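Long-range contacts in zinc-type alcohol dehydrogenase-like protein YAHK (Escherichia coli, PDB 1UUF), which catalyses the NADPH-dependent reduction of a wide range of aldehydes to their alcohols and binds two zinc ions per subunit: residues H220-T226 and A239-S245; G46-V50 and V91-V95. Residue numbers count along the deposited sequence, not the author numbering.

Contact 1 (H220-T226 and A239-S245); sequences HVVAFTT and ADEVVNS
Strands 220-225 and 241-244 run parallel, their axes 4.6 Å apart at closest approach and inclined by 25°. Val222 pairs with Glu241, Ala223 with Val242, Phe224 with Val243 and Thr225 with Asn244, the CA-CA distances growing from 4.7 Å for the first pair to 5.0 Å for the last. The hydrogen-bond ladder uses alternate residues of each segment: Glu241 N to Val221 O (3.2 Å), Ala223 N to Glu241 O (2.9 Å), Val243 N to Ala223 O (2.8 Å), Thr225 N to Val243 O (2.9 Å) and Ser245 N to Thr225 O (2.8 Å). At its start Asp240 bends out of extended form (phi/psi -78/-30), so its N also reaches Val221 O (2.8 Å), while its side chain (chi1 m) turns back and OD2 accepts from Val221 N (2.9 Å).

Side chains alternate between the faces. Val222, Phe224, Glu241 and Val243 share one: Val222 CG1 lies 3.9 Å from Val243 CG2, and Phe224 (chi1 m) brings CD2 to 3.7 Å from Val243 CB. The ring touches Met251 of helix 248-252 and meets Phe274 edge-to-face. Ala223, Thr225, Val242 and Asn244 share the other. Small Ala223, its CB 3.7 Å from Ala239 CB, lets Ala234 of helix 231-237, which Val242 also touches, and Ile211 of helix 205-216 pack close. Asn244 (chi1 t) accepts from Arg246 N through OD1, and its ND2 is hydrogen-bonded to Glu228 OE2.

With helix 231-237 between them, the strands form a beta-alpha-beta unit at one edge of the six-stranded parallel sheet (order 3-2-1-4-5-6) of a Rossmann fold.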
ATOM      1  N   HIS A 220      -7.891 -13.246  14.855  1.00 12.90           N
ATOM      2  CA  HIS A 220      -8.360 -14.517  14.326  1.00 13.43           C
ATOM      3  C   HIS A 220      -7.333 -14.737  13.225  1.00 13.27           C
ATOM      4  O   HIS A 220      -7.270 -13.968  12.265  1.00 13.36           O
ATOM      5  CB  HIS A 220      -9.759 -14.386  13.735  1.00 15.91           C
ATOM      6  CG  HIS A 220     -10.275 -15.656  13.139  1.00 19.57           C
ATOM      7  ND1 HIS A 220      -9.916 -16.089  11.881  1.00 22.50           N
ATOM      8  CD2 HIS A 220     -11.102 -16.605  13.641  1.00 19.90           C
ATOM      9  CE1 HIS A 220     -10.499 -17.248  11.632  1.00 20.82           C
ATOM     10  NE2 HIS A 220     -11.224 -17.583  12.685  1.00 22.82           N
ATOM     11  N   VAL A 221      -6.522 -15.778  13.372  1.00 10.60           N
ATOM     12  CA  VAL A 221      -5.443 -16.037  12.427  1.00 11.53           C
ATOM     13  C   VAL A 221      -5.662 -17.140  11.400  1.00 11.89           C
ATOM     14  O   VAL A 221      -6.031 -18.258  11.745  1.00 12.94           O
ATOM     15  CB  VAL A 221      -4.148 -16.363  13.199  1.00 12.38           C
ATOM     16  CG1 VAL A 221      -2.985 -16.554  12.232  1.00 13.79           C
ATOM     17  CG2 VAL A 221      -3.850 -15.250  14.189  1.00 13.41           C
ATOM     18  N   VAL A 222      -5.424 -16.805  10.135  1.00 10.56           N
ATOM     19  CA  VAL A 222      -5.540 -17.768   9.049  1.00 11.67           C
ATOM     20  C   VAL A 222      -4.151 -17.915   8.440  1.00 11.96           C
ATOM     21  O   VAL A 222      -3.565 -16.935   7.978  1.00 11.58           O
ATOM     22  CB  VAL A 222      -6.507 -17.291   7.949  1.00 11.69           C
ATOM     23  CG1 VAL A 222      -6.585 -18.342   6.845  1.00 13.09           C
ATOM     24  CG2 VAL A 222      -7.888 -17.044   8.540  1.00 12.92           C
ATOM     25  N   ALA A 223      -3.615 -19.131   8.467  1.00  9.67           N
ATOM     26  CA  ALA A 223      -2.301 -19.383   7.899  1.00  9.47           C
ATOM     27  C   ALA A 223      -2.462 -19.924   6.491  1.00 10.19           C
ATOM     28  O   ALA A 223      -3.363 -20.716   6.229  1.00 10.51           O
ATOM     29  CB  ALA A 223      -1.537 -20.388   8.754  1.00 10.30           C
ATOM     30  N   PHE A 224      -1.583 -19.491   5.591  1.00 10.57           N
ATOM     31  CA  PHE A 224      -1.616 -19.938   4.205  1.00 10.32           C
ATOM     32  C   PHE A 224      -0.352 -20.719   3.864  1.00 12.33           C
ATOM     33  O   PHE A 224       0.762 -20.266   4.132  1.00 12.13           O
ATOM     34  CB  PHE A 224      -1.725 -18.745   3.248  1.00 10.00           C
ATOM     35  CG  PHE A 224      -3.007 -17.978   3.371  1.00  9.91           C
ATOM     36  CD1 PHE A 224      -3.178 -17.031   4.375  1.00 10.64           C
ATOM     37  CD2 PHE A 224      -4.048 -18.205   2.480  1.00 10.71           C
ATOM     38  CE1 PHE A 224      -4.373 -16.318   4.487  1.00 10.70           C
ATOM     39  CE2 PHE A 224      -5.248 -17.497   2.582  1.00 10.74           C
ATOM     40  CZ  PHE A 224      -5.408 -16.553   3.588  1.00 12.15           C
ATOM     41  N   THR A 225      -0.533 -21.888   3.261  1.00 11.42           N
ATOM     42  CA  THR A 225       0.594 -22.723   2.861  1.00 16.05           C
ATOM     43  C   THR A 225       0.364 -23.149   1.417  1.00 15.57           C
ATOM     44  O   THR A 225      -0.751 -23.055   0.917  1.00 15.83           O
ATOM     45  CB  THR A 225       0.693 -23.987   3.727  1.00 18.72           C
ATOM     46  OG1 THR A 225       1.869 -24.719   3.367  1.00 23.55           O
ATOM     47  CG2 THR A 225      -0.530 -24.869   3.510  1.00 19.33           C
ATOM     48  N   THR A 226       1.414 -23.615   0.749  1.00 19.16           N
ATOM     49  CA  THR A 226       1.292 -24.057  -0.636  1.00 21.24           C
ATOM     50  C   THR A 226       1.274 -25.581  -0.740  1.00 24.32           C
ATOM     51  O   THR A 226       1.227 -26.133  -1.840  1.00 24.60           O
ATOM     52  CB  THR A 226       2.448 -23.516  -1.502  1.00 23.16           C
ATOM     53  OG1 THR A 226       3.701 -23.857  -0.899  1.00 22.72           O
ATOM     54  CG2 THR A 226       2.349 -22.004  -1.638  1.00 22.95           C
ATOM     55  N   ALA A 239      -2.676 -21.221  14.452  1.00 15.86           N
ATOM     56  CA  ALA A 239      -3.579 -20.715  13.429  1.00 15.93           C
ATOM     57  C   ALA A 239      -4.978 -21.248  13.709  1.00 16.19           C
ATOM     58  O   ALA A 239      -5.146 -22.429  14.014  1.00 16.66           O
ATOM     59  CB  ALA A 239      -3.113 -21.159  12.048  1.00 17.25           C
ATOM     60  N   ASP A 240      -5.977 -20.374  13.619  1.00 14.53           N
ATOM     61  CA  ASP A 240      -7.359 -20.780  13.852  1.00 16.12           C
ATOM     62  C   ASP A 240      -7.884 -21.505  12.624  1.00 15.88           C
ATOM     63  O   ASP A 240      -8.748 -22.379  12.725  1.00 15.43           O
ATOM     64  CB  ASP A 240      -8.230 -19.560  14.144  1.00 17.43           C
ATOM     65  CG  ASP A 240      -7.820 -18.852  15.414  1.00 21.42           C
ATOM     66  OD1 ASP A 240      -7.875 -19.487  16.488  1.00 21.91           O
ATOM     67  OD2 ASP A 240      -7.438 -17.667  15.340  1.00 21.06           O
ATOM     68  N   GLU A 241      -7.360 -21.123  11.464  1.00 13.62           N
ATOM     69  CA  GLU A 241      -7.746 -21.730  10.194  1.00 14.63           C
ATOM     70  C   GLU A 241      -6.508 -21.835   9.318  1.00 13.98           C
ATOM     71  O   GLU A 241      -5.561 -21.065   9.477  1.00 10.84           O
ATOM     72  CB  GLU A 241      -8.782 -20.874   9.463  1.00 16.42           C
ATOM     73  CG  GLU A 241     -10.149 -20.786  10.121  1.00 20.17           C
ATOM     74  CD  GLU A 241     -11.121 -19.954   9.300  1.00 23.11           C
ATOM     75  OE1 GLU A 241     -11.043 -18.707   9.345  1.00 23.01           O
ATOM     76  OE2 GLU A 241     -11.957 -20.550   8.593  1.00 24.57           O
ATOM     77  N   VAL A 242      -6.521 -22.791   8.397  1.00 13.03           N
ATOM     78  CA  VAL A 242      -5.409 -22.973   7.481  1.00 13.09           C
ATOM     79  C   VAL A 242      -5.950 -23.112   6.068  1.00 14.54           C
ATOM     80  O   VAL A 242      -6.973 -23.766   5.837  1.00 15.02           O
ATOM     81  CB  VAL A 242      -4.573 -24.225   7.830  1.00 12.66           C
ATOM     82  CG1 VAL A 242      -3.438 -24.380   6.836  1.00 14.31           C
ATOM     83  CG2 VAL A 242      -4.012 -24.095   9.236  1.00 14.16           C
ATOM     84  N   VAL A 243      -5.271 -22.472   5.127  1.00 12.66           N
ATOM     85  CA  VAL A 243      -5.673 -22.520   3.733  1.00 13.67           C
ATOM     86  C   VAL A 243      -4.507 -22.911   2.836  1.00 14.23           C
ATOM     87  O   VAL A 243      -3.393 -22.415   2.999  1.00 14.31           O
ATOM     88  CB  VAL A 243      -6.207 -21.146   3.266  1.00 14.11           C
ATOM     89  CG1 VAL A 243      -6.462 -21.161   1.760  1.00 15.53           C
ATOM     90  CG2 VAL A 243      -7.489 -20.808   4.010  1.00 15.94           C
ATOM     91  N   ASN A 244      -4.758 -23.831   1.909  1.00 13.77           N
ATOM     92  CA  ASN A 244      -3.731 -24.226   0.953  1.00 15.07           C
ATOM     93  C   ASN A 244      -3.983 -23.244  -0.180  1.00 15.66           C
ATOM     94  O   ASN A 244      -4.981 -23.357  -0.891  1.00 17.18           O
ATOM     95  CB  ASN A 244      -3.955 -25.650   0.447  1.00 16.34           C
ATOM     96  CG  ASN A 244      -2.870 -26.095  -0.515  1.00 17.16           C
ATOM     97  OD1 ASN A 244      -2.411 -25.315  -1.351  1.00 17.93           O
ATOM     98  ND2 ASN A 244      -2.460 -27.353  -0.407  1.00 19.31           N
ATOM     99  N   SER A 245      -3.090 -22.275  -0.341  1.00 15.79           N
ATOM    100  CA  SER A 245      -3.265 -21.250  -1.360  1.00 15.30           C
ATOM    101  C   SER A 245      -3.336 -21.767  -2.793  1.00 17.26           C
ATOM    102  O   SER A 245      -3.668 -21.011  -3.708  1.00 19.47           O
ATOM    103  CB  SER A 245      -2.163 -20.192  -1.239  1.00 15.20           C
ATOM    104  OG  SER A 245      -0.875 -20.762  -1.366  1.00 16.97           O
TER

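Contact 2 (G46-V50 and V91-V95); sequences GPNDV and VGDQV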
ATOM      1  N   GLY A  46      33.477   1.282  25.037  1.00 21.11           N
ATOM      2  CA  GLY A  46      33.554   2.716  25.249  1.00 22.67           C
ATOM      3  C   GLY A  46      32.613   3.101  26.376  1.00 22.07           C
ATOM      4  O   GLY A  46      31.932   2.234  26.923  1.00 23.17           O
ATOM      5  N   PRO A  47      32.532   4.388  26.742  1.00 22.80           N
ATOM      6  CA  PRO A  47      31.644   4.814  27.828  1.00 21.64           C
ATOM      7  C   PRO A  47      30.173   4.409  27.704  1.00 20.42           C
ATOM      8  O   PRO A  47      29.507   4.195  28.713  1.00 21.23           O
ATOM      9  CB  PRO A  47      31.835   6.333  27.859  1.00 23.83           C
ATOM     10  CG  PRO A  47      32.254   6.664  26.455  1.00 25.11           C
ATOM     11  CD  PRO A  47      33.213   5.547  26.140  1.00 23.10           C
ATOM     12  N   ASN A  48      29.670   4.303  26.477  1.00 19.65           N
ATOM     13  CA  ASN A  48      28.273   3.921  26.267  1.00 19.85           C
ATOM     14  C   ASN A  48      28.109   2.484  25.780  1.00 18.72           C
ATOM     15  O   ASN A  48      26.993   2.058  25.465  1.00 17.99           O
ATOM     16  CB  ASN A  48      27.611   4.851  25.246  1.00 21.89           C
ATOM     17  CG  ASN A  48      27.674   6.308  25.652  1.00 25.35           C
ATOM     18  OD1 ASN A  48      27.201   6.690  26.723  1.00 27.13           O
ATOM     19  ND2 ASN A  48      28.255   7.136  24.788  1.00 27.04           N
ATOM     20  N   ASP A  49      29.209   1.737  25.728  1.00 17.17           N
ATOM     21  CA  ASP A  49      29.177   0.358  25.242  1.00 17.83           C
ATOM     22  C   ASP A  49      28.885  -0.750  26.242  1.00 17.41           C
ATOM     23  O   ASP A  49      29.164  -0.637  27.435  1.00 17.15           O
ATOM     24  CB  ASP A  49      30.489   0.007  24.537  1.00 17.58           C
ATOM     25  CG  ASP A  49      30.697   0.795  23.269  1.00 20.19           C
ATOM     26  OD1 ASP A  49      29.689   1.151  22.619  1.00 20.94           O
ATOM     27  OD2 ASP A  49      31.872   1.043  22.915  1.00 20.14           O
ATOM     28  N   VAL A  50      28.331  -1.837  25.712  1.00 15.17           N
ATOM     29  CA  VAL A  50      28.002  -3.023  26.491  1.00 13.79           C
ATOM     30  C   VAL A  50      28.763  -4.179  25.850  1.00 14.32           C
ATOM     31  O   VAL A  50      28.626  -4.427  24.646  1.00 14.12           O
ATOM     32  CB  VAL A  50      26.486  -3.344  26.428  1.00 13.15           C
ATOM     33  CG1 VAL A  50      26.179  -4.590  27.256  1.00 13.54           C
ATOM     34  CG2 VAL A  50      25.678  -2.157  26.924  1.00 15.37           C
ATOM     35  N   VAL A  91      30.437  -3.103  31.140  1.00 20.26           N
ATOM     36  CA  VAL A  91      29.743  -1.942  30.599  1.00 21.74           C
ATOM     37  C   VAL A  91      30.580  -0.680  30.765  1.00 22.53           C
ATOM     38  O   VAL A  91      31.376  -0.570  31.701  1.00 23.47           O
ATOM     39  CB  VAL A  91      28.387  -1.708  31.306  1.00 22.15           C
ATOM     40  CG1 VAL A  91      27.454  -2.880  31.054  1.00 21.55           C
ATOM     41  CG2 VAL A  91      28.606  -1.516  32.797  1.00 21.82           C
ATOM     42  N   GLY A  92      30.395   0.265  29.848  1.00 23.35           N
ATOM     43  CA  GLY A  92      31.121   1.521  29.918  1.00 24.11           C
ATOM     44  C   GLY A  92      30.659   2.296  31.135  1.00 26.43           C
ATOM     45  O   GLY A  92      29.613   1.987  31.706  1.00 26.90           O
ATOM     46  N   ASP A  93      31.428   3.304  31.535  1.00 27.37           N
ATOM     47  CA  ASP A  93      31.084   4.102  32.707  1.00 29.70           C
ATOM     48  C   ASP A  93      29.867   5.010  32.526  1.00 29.76           C
ATOM     49  O   ASP A  93      29.391   5.607  33.491  1.00 29.18           O
ATOM     50  CB  ASP A  93      32.291   4.940  33.143  1.00 32.45           C
ATOM     51  CG  ASP A  93      32.858   5.780  32.017  1.00 34.55           C
ATOM     52  OD1 ASP A  93      32.094   6.543  31.393  1.00 36.69           O
ATOM     53  OD2 ASP A  93      34.076   5.684  31.757  1.00 39.32           O
ATOM     54  N   GLN A  94      29.367   5.122  31.297  1.00 28.80           N
ATOM     55  CA  GLN A  94      28.201   5.960  31.030  1.00 28.79           C
ATOM     56  C   GLN A  94      26.940   5.135  30.787  1.00 27.35           C
ATOM     57  O   GLN A  94      25.855   5.689  30.613  1.00 27.43           O
ATOM     58  CB  GLN A  94      28.453   6.863  29.818  1.00 30.21           C
ATOM     59  CG  GLN A  94      29.537   7.902  30.035  1.00 35.52           C
ATOM     60  CD  GLN A  94      29.271   8.765  31.251  1.00 37.83           C
ATOM     61  OE1 GLN A  94      28.225   9.408  31.353  1.00 40.93           O
ATOM     62  NE2 GLN A  94      30.218   8.783  32.182  1.00 39.21           N
ATOM     63  N   VAL A  95      27.083   3.813  30.771  1.00 25.37           N
ATOM     64  CA  VAL A  95      25.937   2.936  30.554  1.00 23.39           C
ATOM     65  C   VAL A  95      24.988   3.005  31.744  1.00 23.84           C
ATOM     66  O   VAL A  95      25.410   2.868  32.894  1.00 23.95           O
ATOM     67  CB  VAL A  95      26.385   1.476  30.339  1.00 22.20           C
ATOM     68  CG1 VAL A  95      25.180   0.550  30.357  1.00 20.42           C
ATOM     69  CG2 VAL A  95      27.113   1.357  29.009  1.00 19.57           C
TER
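Pro47 loses far more surface to the contact than any other residue here, with Gln94 and Val95 next. It sits at the second position of a type I turn from Gly46 to Asp49, where its ring-restricted phi of -54° fits without strain. A second type I turn, Gly92 to Val95, lies against it. The carbonyl of Pro47 points into this turn, and Pro47 O accepts a hydrogen bond from Gln94 N at 2.7 Å, while Pro47 CB packs on Gln94 CG at 3.5 Å.

Gln94 thus gives its backbone amide and the aliphatic base of its side chain to the contact; its end leads away, and NE2 donates to Asp93 OD1 at 3.0 Å. Val95 supplies a compact branched group: its CG2 approaches Asp49 O to 3.3 Å and Val50 CG2 to 4.3 Å.

Gly92 passes close against the first turn, its CA 3.2 Å from Gly46 O, where a CB would clash with the carbonyls of Gly46 and Pro47. Its N donates to Asp49 O (2.9 Å), next to the non-hydrogen-bonded antiparallel pair of Val50 and Val91. Within the first turn, Asp49 OD2 accepts from Gly46 N (2.7 Å) and also forms a salt bridge with Arg43.

Main-chain hydrogen bonds and the packing of Pro47, Gln94 and Val95 therefore join the turns; no charge pair crosses between them.

How the contacts relate
Contact 2 comes first along the chain and is complete before contact 1 begins. It lies at the surface of the GroES-like part, where strand 49-58 starts and its antiparallel neighbour 84-91 ends, in a mixed sheet. Contact 1 is buried in the zinc-binding dehydrogenase part of the chain, at the edge of the parallel nucleotide-binding-type sheet. The two share no strand, helix or sheet. The centres of contact 1 and contact 2 are about 46 Å apart, on opposite sides of the chain's centre, and the nearest atoms of contact 1 and contact 2 are about 34 Å apart. Together they sample the two-part build of zinc-dependent alcohol dehydrogenases, and both lie away from the catalytic and Cys4 zinc sites.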